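PDB 7DVI: AOC_like domain-containing protein from Frankia sp. Cc1.17, which catalyses exo-selective intermolecular Diels-Alder reactions on non-natural substrates. Local coordinates for residues Gln48-Asp54 / Ile66-Glu72; Val24-Glu30 / Pro142-Ser148. One frame throughout, in Å; residues are numbered along the deposited sequence.

Contact 1 (Gln48-Asp54 / Ile66-Glu72). With EDO (1,2-ethanediol), chain G.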
ATOM      1  N   GLN A  48      -2.418 -11.592 -16.164  1.00 27.13           N
ATOM      2  CA  GLN A  48      -3.447 -10.924 -16.987  1.00 26.02           C
ATOM      3  C   GLN A  48      -3.553  -9.437 -16.538  1.00 27.03           C
ATOM      4  O   GLN A  48      -3.457  -9.183 -15.295  1.00 25.74           O
ATOM      5  CB  GLN A  48      -4.770 -11.663 -16.849  1.00 30.72           C
ATOM      6  CG  GLN A  48      -4.693 -13.069 -17.506  1.00 32.82           C
ATOM      7  CD  GLN A  48      -5.993 -13.847 -17.455  1.00 31.21           C
ATOM      8  OE1 GLN A  48      -6.865 -13.587 -16.633  1.00 30.66           O
ATOM      9  NE2 GLN A  48      -6.118 -14.826 -18.356  1.00 33.10           N
ATOM     10  N   ILE A  49      -3.836  -8.547 -17.488  1.00 26.24           N
ATOM     11  CA  ILE A  49      -3.919  -7.073 -17.243  1.00 26.43           C
ATOM     12  C   ILE A  49      -5.160  -6.476 -17.889  1.00 30.58           C
ATOM     13  O   ILE A  49      -5.738  -7.078 -18.820  1.00 28.53           O
ATOM     14  CB  ILE A  49      -2.640  -6.378 -17.765  1.00 26.52           C
ATOM     15  CG1 ILE A  49      -2.510  -6.350 -19.284  1.00 29.72           C
ATOM     16  CG2 ILE A  49      -1.408  -6.991 -17.132  1.00 23.22           C
ATOM     17  CD1 ILE A  49      -1.615  -5.215 -19.807  1.00 28.62           C
ATOM     18  N   GLY A  50      -5.487  -5.257 -17.472  1.00 27.65           N
ATOM     19  CA  GLY A  50      -6.433  -4.389 -18.173  1.00 28.94           C
ATOM     20  C   GLY A  50      -6.009  -2.943 -18.008  1.00 30.62           C
ATOM     21  O   GLY A  50      -5.269  -2.641 -17.038  1.00 25.29           O
ATOM     22  N   SER A  51      -6.438  -2.105 -18.929  1.00 28.84           N
ATOM     23  CA  SER A  51      -6.253  -0.634 -18.883  1.00 28.70           C
ATOM     24  C   SER A  51      -7.633  -0.022 -19.091  1.00 35.19           C
ATOM     25  O   SER A  51      -8.495  -0.620 -19.837  1.00 32.15           O
ATOM     26  CB  SER A  51      -5.274  -0.165 -19.907  1.00 26.31           C
ATOM     27  OG  SER A  51      -3.978  -0.717 -19.695  1.00 28.01           O
ATOM     28  N   TYR A  52      -7.837   1.152 -18.510  1.00 31.07           N
ATOM     29  CA  TYR A  52      -9.160   1.792 -18.512  1.00 30.31           C
ATOM     30  C   TYR A  52      -9.038   3.314 -18.475  1.00 33.83           C
ATOM     31  O   TYR A  52      -8.035   3.902 -18.001  1.00 28.81           O
ATOM     32  CB  TYR A  52      -9.987   1.266 -17.358  1.00 28.94           C
ATOM     33  CG  TYR A  52      -9.411   1.540 -15.998  1.00 32.36           C
ATOM     34  CD1 TYR A  52      -9.617   2.749 -15.371  1.00 35.72           C
ATOM     35  CD2 TYR A  52      -8.610   0.608 -15.358  1.00 30.81           C
ATOM     36  CE1 TYR A  52      -9.068   3.020 -14.124  1.00 35.59           C
ATOM     37  CE2 TYR A  52      -8.054   0.864 -14.118  1.00 31.34           C
ATOM     38  CZ  TYR A  52      -8.255   2.092 -13.511  1.00 32.61           C
ATOM     39  OH  TYR A  52      -7.777   2.332 -12.254  1.00 35.64           O
ATOM     40  N   TYR A  53     -10.092   3.911 -18.998  1.00 33.68           N
ATOM     41  CA  TYR A  53     -10.365   5.370 -19.053  1.00 32.44           C
ATOM     42  C   TYR A  53     -11.820   5.544 -18.653  1.00 33.52           C
ATOM     43  O   TYR A  53     -12.718   5.041 -19.396  1.00 33.92           O
ATOM     44  CB  TYR A  53     -10.000   5.873 -20.450  1.00 35.63           C
ATOM     45  CG  TYR A  53     -10.616   7.186 -20.884  1.00 39.16           C
ATOM     46  CD1 TYR A  53     -10.889   8.215 -19.998  1.00 44.26           C
ATOM     47  CD2 TYR A  53     -10.902   7.393 -22.221  1.00 49.29           C
ATOM     48  CE1 TYR A  53     -11.463   9.403 -20.424  1.00 49.44           C
ATOM     49  CE2 TYR A  53     -11.463   8.574 -22.667  1.00 48.05           C
ATOM     50  CZ  TYR A  53     -11.748   9.578 -21.765  1.00 49.41           C
ATOM     51  OH  TYR A  53     -12.272  10.739 -22.243  1.00 51.75           O
ATOM     52  N   ASP A  54     -12.032   6.182 -17.512  1.00 30.71           N
ATOM     53  CA  ASP A  54     -13.350   6.372 -16.861  1.00 31.56           C
ATOM     54  C   ASP A  54     -13.580   7.863 -16.708  1.00 37.95           C
ATOM     55  O   ASP A  54     -12.589   8.587 -16.578  1.00 33.84           O
ATOM     56  CB  ASP A  54     -13.424   5.799 -15.459  1.00 33.67           C
ATOM     57  CG  ASP A  54     -13.381   4.281 -15.392  1.00 32.66           C
ATOM     58  OD1 ASP A  54     -13.341   3.671 -16.441  1.00 32.06           O
ATOM     59  OD2 ASP A  54     -13.439   3.765 -14.276  1.00 31.96           O
ATOM     60  N   ILE A  66     -11.650  12.770 -14.842  1.00 34.53           N
ATOM     61  CA  ILE A  66     -11.364  11.465 -15.495  1.00 31.84           C
ATOM     62  C   ILE A  66     -10.315  10.710 -14.655  1.00 34.15           C
ATOM     63  O   ILE A  66      -9.579  11.321 -13.862  1.00 28.49           O
ATOM     64  CB  ILE A  66     -10.921  11.622 -16.964  1.00 34.02           C
ATOM     65  CG1 ILE A  66      -9.514  12.203 -17.071  1.00 35.97           C
ATOM     66  CG2 ILE A  66     -11.934  12.404 -17.808  1.00 39.17           C
ATOM     67  CD1 ILE A  66      -8.773  11.840 -18.342  1.00 38.48           C
ATOM     68  N   THR A  67     -10.238   9.399 -14.865  1.00 32.34           N
ATOM     69  CA  THR A  67      -9.124   8.556 -14.392  1.00 31.70           C
ATOM     70  C   THR A  67      -8.649   7.676 -15.544  1.00 30.06           C
ATOM     71  O   THR A  67      -9.457   7.191 -16.380  1.00 32.81           O
ATOM     72  CB  THR A  67      -9.464   7.767 -13.123  1.00 32.73           C
ATOM     73  OG1 THR A  67      -8.237   7.093 -12.810  1.00 34.21           O
ATOM     74  CG2 THR A  67     -10.592   6.775 -13.303  1.00 32.60           C
ATOM     75  N   ILE A  68      -7.348   7.523 -15.620  1.00 27.09           N
ATOM     76  CA  ILE A  68      -6.669   6.650 -16.592  1.00 28.02           C
ATOM     77  C   ILE A  68      -5.782   5.708 -15.774  1.00 31.74           C
ATOM     78  O   ILE A  68      -5.026   6.198 -14.911  1.00 26.43           O
ATOM     79  CB  ILE A  68      -5.918   7.461 -17.654  1.00 29.89           C
ATOM     80  CG1 ILE A  68      -6.900   8.222 -18.559  1.00 32.43           C
ATOM     81  CG2 ILE A  68      -5.021   6.535 -18.454  1.00 29.33           C
ATOM     82  CD1 ILE A  68      -6.266   8.964 -19.698  1.00 35.32           C
ATOM     83  N   GLY A  69      -5.908   4.402 -16.003  1.00 27.08           N
ATOM     84  CA  GLY A  69      -5.222   3.451 -15.130  1.00 28.62           C
ATOM     85  C   GLY A  69      -5.119   2.049 -15.700  1.00 28.15           C
ATOM     86  O   GLY A  69      -5.492   1.801 -16.878  1.00 25.99           O
ATOM     87  N   ARG A  70      -4.516   1.188 -14.904  1.00 27.13           N
ATOM     88  CA  ARG A  70      -4.352  -0.231 -15.328  1.00 28.41           C
ATOM     89  C   ARG A  70      -4.388  -1.109 -14.094  1.00 26.50           C
ATOM     90  O   ARG A  70      -4.288  -0.590 -12.911  1.00 27.29           O
ATOM     91  CB  ARG A  70      -3.126  -0.352 -16.230  1.00 23.41           C
ATOM     92  CG  ARG A  70      -1.774  -0.117 -15.560  1.00 26.12           C
ATOM     93  CD  ARG A  70      -1.108  -1.374 -15.027  1.00 22.83           C
ATOM     94  NE  ARG A  70      -0.477  -2.085 -16.134  1.00 24.46           N
ATOM     95  CZ  ARG A  70       0.196  -3.227 -16.008  1.00 24.01           C
ATOM     96  NH1 ARG A  70       0.250  -3.836 -14.844  1.00 26.35           N
ATOM     97  NH2 ARG A  70       0.781  -3.779 -17.055  1.00 24.08           N
ATOM     98  N   TYR A  71      -4.464  -2.422 -14.324  1.00 26.98           N
ATOM     99  CA  TYR A  71      -4.505  -3.398 -13.209  1.00 26.12           C
ATOM    100  C   TYR A  71      -3.946  -4.738 -13.692  1.00 25.73           C
ATOM    101  O   TYR A  71      -3.891  -4.978 -14.891  1.00 24.33           O
ATOM    102  CB  TYR A  71      -5.907  -3.457 -12.618  1.00 24.39           C
ATOM    103  CG  TYR A  71      -6.933  -3.908 -13.609  1.00 31.60           C
ATOM    104  CD1 TYR A  71      -7.491  -3.018 -14.522  1.00 32.24           C
ATOM    105  CD2 TYR A  71      -7.315  -5.248 -13.685  1.00 34.78           C
ATOM    106  CE1 TYR A  71      -8.428  -3.446 -15.457  1.00 38.12           C
ATOM    107  CE2 TYR A  71      -8.273  -5.677 -14.596  1.00 35.43           C
ATOM    108  CZ  TYR A  71      -8.798  -4.782 -15.510  1.00 40.07           C
ATOM    109  OH  TYR A  71      -9.726  -5.199 -16.417  1.00 51.38           O
ATOM    110  N   GLU A  72      -3.498  -5.552 -12.752  1.00 28.29           N
ATOM    111  CA  GLU A  72      -2.768  -6.799 -13.059  1.00 27.02           C
ATOM    112  C   GLU A  72      -3.126  -7.804 -11.986  1.00 27.78           C
ATOM    113  O   GLU A  72      -3.036  -7.461 -10.771  1.00 25.25           O
ATOM    114  CB  GLU A  72      -1.269  -6.574 -13.091  1.00 26.80           C
ATOM    115  CG  GLU A  72      -0.497  -7.819 -13.451  1.00 27.13           C
ATOM    116  CD  GLU A  72       0.954  -7.602 -13.776  1.00 29.77           C
ATOM    117  OE1 GLU A  72       1.400  -6.414 -13.778  1.00 28.52           O
ATOM    118  OE2 GLU A  72       1.631  -8.604 -14.106  1.00 32.50           O
TER
HETATM  119  C1  EDO G 206       3.697  -6.090 -16.982  1.00 33.11           C
HETATM  120  O1  EDO G 206       2.270  -6.268 -16.998  1.00 27.16           O
HETATM  121  C2  EDO G 206       4.407  -6.421 -15.690  1.00 38.17           C
HETATM  122  O2  EDO G 206       3.828  -5.889 -14.458  1.00 38.92           O

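Contact 2 (Val24-Glu30 / Pro142-Ser148)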
ATOM      1  N   VAL A  24     -13.138  15.552   0.338  1.00 39.35           N
ATOM      2  CA  VAL A  24     -13.922  14.303   0.201  1.00 38.11           C
ATOM      3  C   VAL A  24     -14.877  14.504  -0.960  1.00 39.17           C
ATOM      4  O   VAL A  24     -15.559  15.549  -0.976  1.00 37.64           O
ATOM      5  CB  VAL A  24     -14.639  13.954   1.511  1.00 39.21           C
ATOM      6  CG1 VAL A  24     -15.474  12.693   1.354  1.00 48.70           C
ATOM      7  CG2 VAL A  24     -13.688  13.789   2.682  1.00 40.67           C
ATOM      8  N   HIS A  25     -14.872  13.577  -1.916  1.00 34.86           N
ATOM      9  CA  HIS A  25     -15.893  13.456  -2.980  1.00 34.04           C
ATOM     10  C   HIS A  25     -16.535  12.078  -2.846  1.00 39.31           C
ATOM     11  O   HIS A  25     -15.813  11.068  -3.061  1.00 35.73           O
ATOM     12  CB  HIS A  25     -15.332  13.646  -4.397  1.00 37.14           C
ATOM     13  CG  HIS A  25     -14.706  14.972  -4.632  1.00 40.53           C
ATOM     14  ND1 HIS A  25     -15.462  16.125  -4.800  1.00 42.44           N
ATOM     15  CD2 HIS A  25     -13.411  15.337  -4.738  1.00 37.37           C
ATOM     16  CE1 HIS A  25     -14.659  17.144  -5.009  1.00 46.12           C
ATOM     17  NE2 HIS A  25     -13.389  16.687  -5.006  1.00 45.20           N
ATOM     18  N   GLU A  26     -17.820  12.045  -2.488  1.00 43.98           N
ATOM     19  CA  GLU A  26     -18.639  10.820  -2.269  1.00 44.51           C
ATOM     20  C   GLU A  26     -19.825  10.778  -3.245  1.00 46.21           C
ATOM     21  O   GLU A  26     -20.144  11.842  -3.862  1.00 45.29           O
ATOM     22  CB  GLU A  26     -19.107  10.836  -0.828  1.00 49.47           C
ATOM     23  CG  GLU A  26     -17.997  10.443   0.102  1.00 58.27           C
ATOM     24  CD  GLU A  26     -18.437  10.287   1.536  1.00 57.16           C
ATOM     25  OE1 GLU A  26     -19.575  10.713   1.867  1.00 59.52           O
ATOM     26  OE2 GLU A  26     -17.647   9.735   2.306  1.00 60.07           O
ATOM     27  N   GLY A  27     -20.421   9.585  -3.423  1.00 38.15           N
ATOM     28  CA  GLY A  27     -21.537   9.357  -4.370  1.00 37.30           C
ATOM     29  C   GLY A  27     -21.112   9.655  -5.774  1.00 39.36           C
ATOM     30  O   GLY A  27     -21.934  10.148  -6.597  1.00 39.71           O
ATOM     31  N   ILE A  28     -19.849   9.350  -6.078  1.00 37.95           N
ATOM     32  CA  ILE A  28     -19.358   9.472  -7.469  1.00 34.88           C
ATOM     33  C   ILE A  28     -20.001   8.372  -8.306  1.00 37.41           C
ATOM     34  O   ILE A  28     -20.074   7.213  -7.855  1.00 36.73           O
ATOM     35  CB  ILE A  28     -17.824   9.425  -7.550  1.00 36.56           C
ATOM     36  CG1 ILE A  28     -17.206  10.619  -6.824  1.00 35.15           C
ATOM     37  CG2 ILE A  28     -17.384   9.298  -9.001  1.00 35.79           C
ATOM     38  CD1 ILE A  28     -15.747  10.453  -6.498  1.00 35.64           C
ATOM     39  N   TRP A  29     -20.403   8.761  -9.501  1.00 37.53           N
ATOM     40  CA  TRP A  29     -20.949   7.906 -10.569  1.00 41.96           C
ATOM     41  C   TRP A  29     -19.820   7.866 -11.597  1.00 36.65           C
ATOM     42  O   TRP A  29     -19.426   8.949 -12.093  1.00 37.17           O
ATOM     43  CB  TRP A  29     -22.291   8.506 -11.082  1.00 44.40           C
ATOM     44  CG  TRP A  29     -22.978   7.753 -12.181  1.00 41.88           C
ATOM     45  CD1 TRP A  29     -23.751   6.632 -12.048  1.00 44.09           C
ATOM     46  CD2 TRP A  29     -22.991   8.079 -13.588  1.00 44.69           C
ATOM     47  NE1 TRP A  29     -24.198   6.220 -13.275  1.00 41.54           N
ATOM     48  CE2 TRP A  29     -23.755   7.087 -14.237  1.00 46.99           C
ATOM     49  CE3 TRP A  29     -22.447   9.112 -14.360  1.00 45.10           C
ATOM     50  CZ2 TRP A  29     -23.983   7.111 -15.616  1.00 49.20           C
ATOM     51  CZ3 TRP A  29     -22.657   9.128 -15.720  1.00 47.52           C
ATOM     52  CH2 TRP A  29     -23.413   8.135 -16.342  1.00 49.33           C
ATOM     53  N   GLU A  30     -19.304   6.677 -11.901  1.00 36.00           N
ATOM     54  CA  GLU A  30     -18.037   6.526 -12.671  1.00 36.46           C
ATOM     55  C   GLU A  30     -18.263   5.583 -13.846  1.00 41.01           C
ATOM     56  O   GLU A  30     -18.078   4.360 -13.738  1.00 37.10           O
ATOM     57  CB  GLU A  30     -16.906   6.067 -11.733  1.00 35.13           C
ATOM     58  CG  GLU A  30     -15.577   5.875 -12.453  1.00 35.81           C
ATOM     59  CD  GLU A  30     -14.366   5.539 -11.582  1.00 33.96           C
ATOM     60  OE1 GLU A  30     -14.443   5.785 -10.371  1.00 34.75           O
ATOM     61  OE2 GLU A  30     -13.376   4.931 -12.143  1.00 32.99           O
ATOM     62  N   PRO A 142     -21.879   1.735 -14.741  1.00 52.63           N
ATOM     63  CA  PRO A 142     -20.997   2.598 -13.970  1.00 43.59           C
ATOM     64  C   PRO A 142     -20.840   2.190 -12.504  1.00 44.58           C
ATOM     65  O   PRO A 142     -21.748   1.792 -11.796  1.00 42.46           O
ATOM     66  CB  PRO A 142     -21.689   3.952 -14.056  1.00 48.44           C
ATOM     67  CG  PRO A 142     -22.400   3.902 -15.401  1.00 47.62           C
ATOM     68  CD  PRO A 142     -22.896   2.477 -15.505  1.00 51.13           C
ATOM     69  N   VAL A 143     -19.633   2.398 -12.026  1.00 38.35           N
ATOM     70  CA  VAL A 143     -19.243   2.055 -10.640  1.00 35.03           C
ATOM     71  C   VAL A 143     -19.566   3.250  -9.721  1.00 34.16           C
ATOM     72  O   VAL A 143     -19.770   4.329 -10.190  1.00 37.35           O
ATOM     73  CB  VAL A 143     -17.765   1.669 -10.841  1.00 40.10           C
ATOM     74  CG1 VAL A 143     -16.749   2.628 -10.270  1.00 33.78           C
ATOM     75  CG2 VAL A 143     -17.500   0.222 -10.568  1.00 44.98           C
ATOM     76  N   GLU A 144     -19.741   3.037  -8.447  1.00 33.42           N
ATOM     77  CA  GLU A 144     -19.799   4.101  -7.439  1.00 37.75           C
ATOM     78  C   GLU A 144     -18.373   4.298  -6.922  1.00 40.07           C
ATOM     79  O   GLU A 144     -17.690   3.279  -6.655  1.00 34.34           O
ATOM     80  CB  GLU A 144     -20.678   3.660  -6.285  1.00 37.44           C
ATOM     81  CG  GLU A 144     -20.933   4.768  -5.296  1.00 43.58           C
ATOM     82  CD  GLU A 144     -21.711   4.309  -4.083  1.00 43.92           C
ATOM     83  OE1 GLU A 144     -22.155   3.148  -4.070  1.00 45.15           O
ATOM     84  OE2 GLU A 144     -21.789   5.076  -3.124  1.00 48.61           O
ATOM     85  N   ALA A 145     -17.948   5.538  -6.750  1.00 34.95           N
ATOM     86  CA  ALA A 145     -16.583   5.827  -6.253  1.00 34.03           C
ATOM     87  C   ALA A 145     -16.629   6.869  -5.120  1.00 36.78           C
ATOM     88  O   ALA A 145     -17.694   7.508  -4.851  1.00 36.91           O
ATOM     89  CB  ALA A 145     -15.720   6.211  -7.418  1.00 35.64           C
ATOM     90  N   ARG A 146     -15.563   6.893  -4.340  1.00 36.71           N
ATOM     91  CA  ARG A 146     -15.319   7.944  -3.337  1.00 36.41           C
ATOM     92  C   ARG A 146     -13.820   8.232  -3.278  1.00 39.78           C
ATOM     93  O   ARG A 146     -12.961   7.332  -3.590  1.00 35.10           O
ATOM     94  CB  ARG A 146     -15.966   7.626  -1.991  1.00 39.71           C
ATOM     95  CG  ARG A 146     -15.337   6.520  -1.174  1.00 48.07           C
ATOM     96  CD  ARG A 146     -16.159   6.357   0.087  1.00 48.54           C
ATOM     97  NE  ARG A 146     -16.067   7.509   0.992  1.00 47.02           N
ATOM     98  CZ  ARG A 146     -15.059   7.737   1.825  1.00 49.18           C
ATOM     99  NH1 ARG A 146     -15.099   8.792   2.614  1.00 51.44           N
ATOM    100  NH2 ARG A 146     -14.001   6.941   1.857  1.00 53.24           N
ATOM    101  N   ILE A 147     -13.534   9.477  -2.943  1.00 35.01           N
ATOM    102  CA  ILE A 147     -12.155  10.019  -2.801  1.00 36.27           C
ATOM    103  C   ILE A 147     -12.109  10.765  -1.482  1.00 36.80           C
ATOM    104  O   ILE A 147     -13.010  11.574  -1.199  1.00 32.83           O
ATOM    105  CB  ILE A 147     -11.825  10.893  -4.008  1.00 36.73           C
ATOM    106  CG1 ILE A 147     -11.903  10.085  -5.299  1.00 36.10           C
ATOM    107  CG2 ILE A 147     -10.476  11.562  -3.840  1.00 40.07           C
ATOM    108  CD1 ILE A 147     -11.949  10.921  -6.513  1.00 37.30           C
ATOM    109  N   SER A 148     -11.132  10.438  -0.667  1.00 31.45           N
ATOM    110  CA  SER A 148     -11.011  11.006   0.681  1.00 37.01           C
ATOM    111  C   SER A 148      -9.526  11.248   0.979  1.00 38.55           C
ATOM    112  O   SER A 148      -8.787  10.268   1.102  1.00 33.48           O
ATOM    113  CB  SER A 148     -11.720  10.094   1.628  1.00 34.77           C
ATOM    114  OG  SER A 148     -11.632  10.575   2.936  1.00 33.95           O
TER
HETATM  115  O   HOH W   1     -19.805   6.953  -2.054  1.00 47.08           O

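Contact 1 (Gln48-Asp54 / Ile66-Glu72)
Tyr52 and Tyr71 each lie across the backbone of a glycine on the facing strand. Both CG atoms sit between their own backbone N and carbonyl carbon, chi1 61° in each, a position that swings the ring over the neighbouring strand. The Tyr52 ring covers Gly69, whose CA is 4.0 Å from the ring centroid; the Tyr71 ring covers Gly50, with the CA of Gly50 3.9 Å from its centroid, both CH-pi contacts. A beta carbon on either glycine would run into the hydroxyl above it. The rings also meet near their planes, Tyr52 CD2 to Tyr71 CD1 at 3.9 Å. These are cross-strand glycine-aromatic pairs, as in the aromatic rescue of glycine in antiparallel sheets, used twice in one beta hairpin of the barrel, strands 49-57 and 63-76. Six backbone bonds join the strands through the pairs Gly50-Tyr71, Tyr52-Gly69 and Asp54-Thr67. An alanine at Tyr52 would be likely to uncover Gly69, open a gap beside Tyr71 and Thr67 CG2, and leave Glu88 without its weak bond to the phenol oxygen. On the same face Thr67 CG2 packs on Asp54 CB at 3.7 Å, while Thr67 OG1 bonds to Glu88 and Asp54 OD1 to Gln32. The opposite face carries, among others, Ile49, Arg70, Glu72 and Tyr53. Arg70, bent at chi2 and chi3, brings its guanidinium against Ile49, whose CB lies over one face of the group. Its NH1 meets Glu72 OE1 in the guanidinium plane, a salt bridge of 3.0 Å. An ethanediol, probably from the crystallisation liquor, takes a nearly straight bond from Arg70 NH2 to its O1 (2.9 Å, 173°), and its O2 bonds to Glu72 OE1. The Tyr53 side chain slants across that of Ile66, whose CG2 methyl touches CE1 at the ring edge.

Contact 2 (Val24-Glu30 / Pro142-Ser148)
Glu26 CG stands anti to its carbonyl carbon (chi1 -76°) with the chain extended beyond, while Arg146 CG lies between its backbone N and carbonyl carbon (chi1 72°); the two side chains therefore run alongside each other. Arg146 grips Glu26 OE2 side-on with two nitrogens, NH1 at 2.7 Å and NE at 3.0 Å, and the carboxylate and guanidinium planes stand 59° apart. Arg146 NH2 forms a second salt bridge, with Glu133. At the other end the Trp29 indole has Pro142 over one face, CB 3.8 Å from the centroid of the five-membered ring, and Tyr57 meets it edge-to-face. Between them the chain turns a corner at Gly27, where a water accepts from Gly27 N and donates to Glu144 OE2; Glu144 OE1 forms a salt bridge with Arg135. On the side with His25, the side chains of Ile28 and Ile147 cross at about a right angle, their CD1 atoms 3.8 Å apart, and Ile28 CB lies on Ala145 CB. Glu30 packs alongside Val143 CG1 and forms a salt bridge with Arg132. The backbone register slips by one residue between His25 and Ile28, a beta bulge in the antiparallel seam between first and last strands that closes an allene oxide cyclase-like barrel.

Overall arrangement
The two contacts lie on opposite sides of the chain's centre, their own centres about 17 Å apart. Both belong to one antiparallel eight-stranded barrel whose strands follow chain order. Contact 1 joins the second and third strands, 49-57 and 63-76, local neighbours in sequence; contact 2 joins the first and last, 22-37 and 143-150, and so encloses contact 1 along the chain. Strand 22-37 also pairs with strand 49-57, which carries the sheet directly from one contact to the other. They touch where the carboxylates of Glu30 and Asp54 come close, a pair of like charges, and where Thr67 CG2 lies 3.5 Å from Glu30 OE2. Dimethyl sulfoxide, probably from the crystallisation liquor, bound beside Tyr52 and beside Glu30 may mark a pocket.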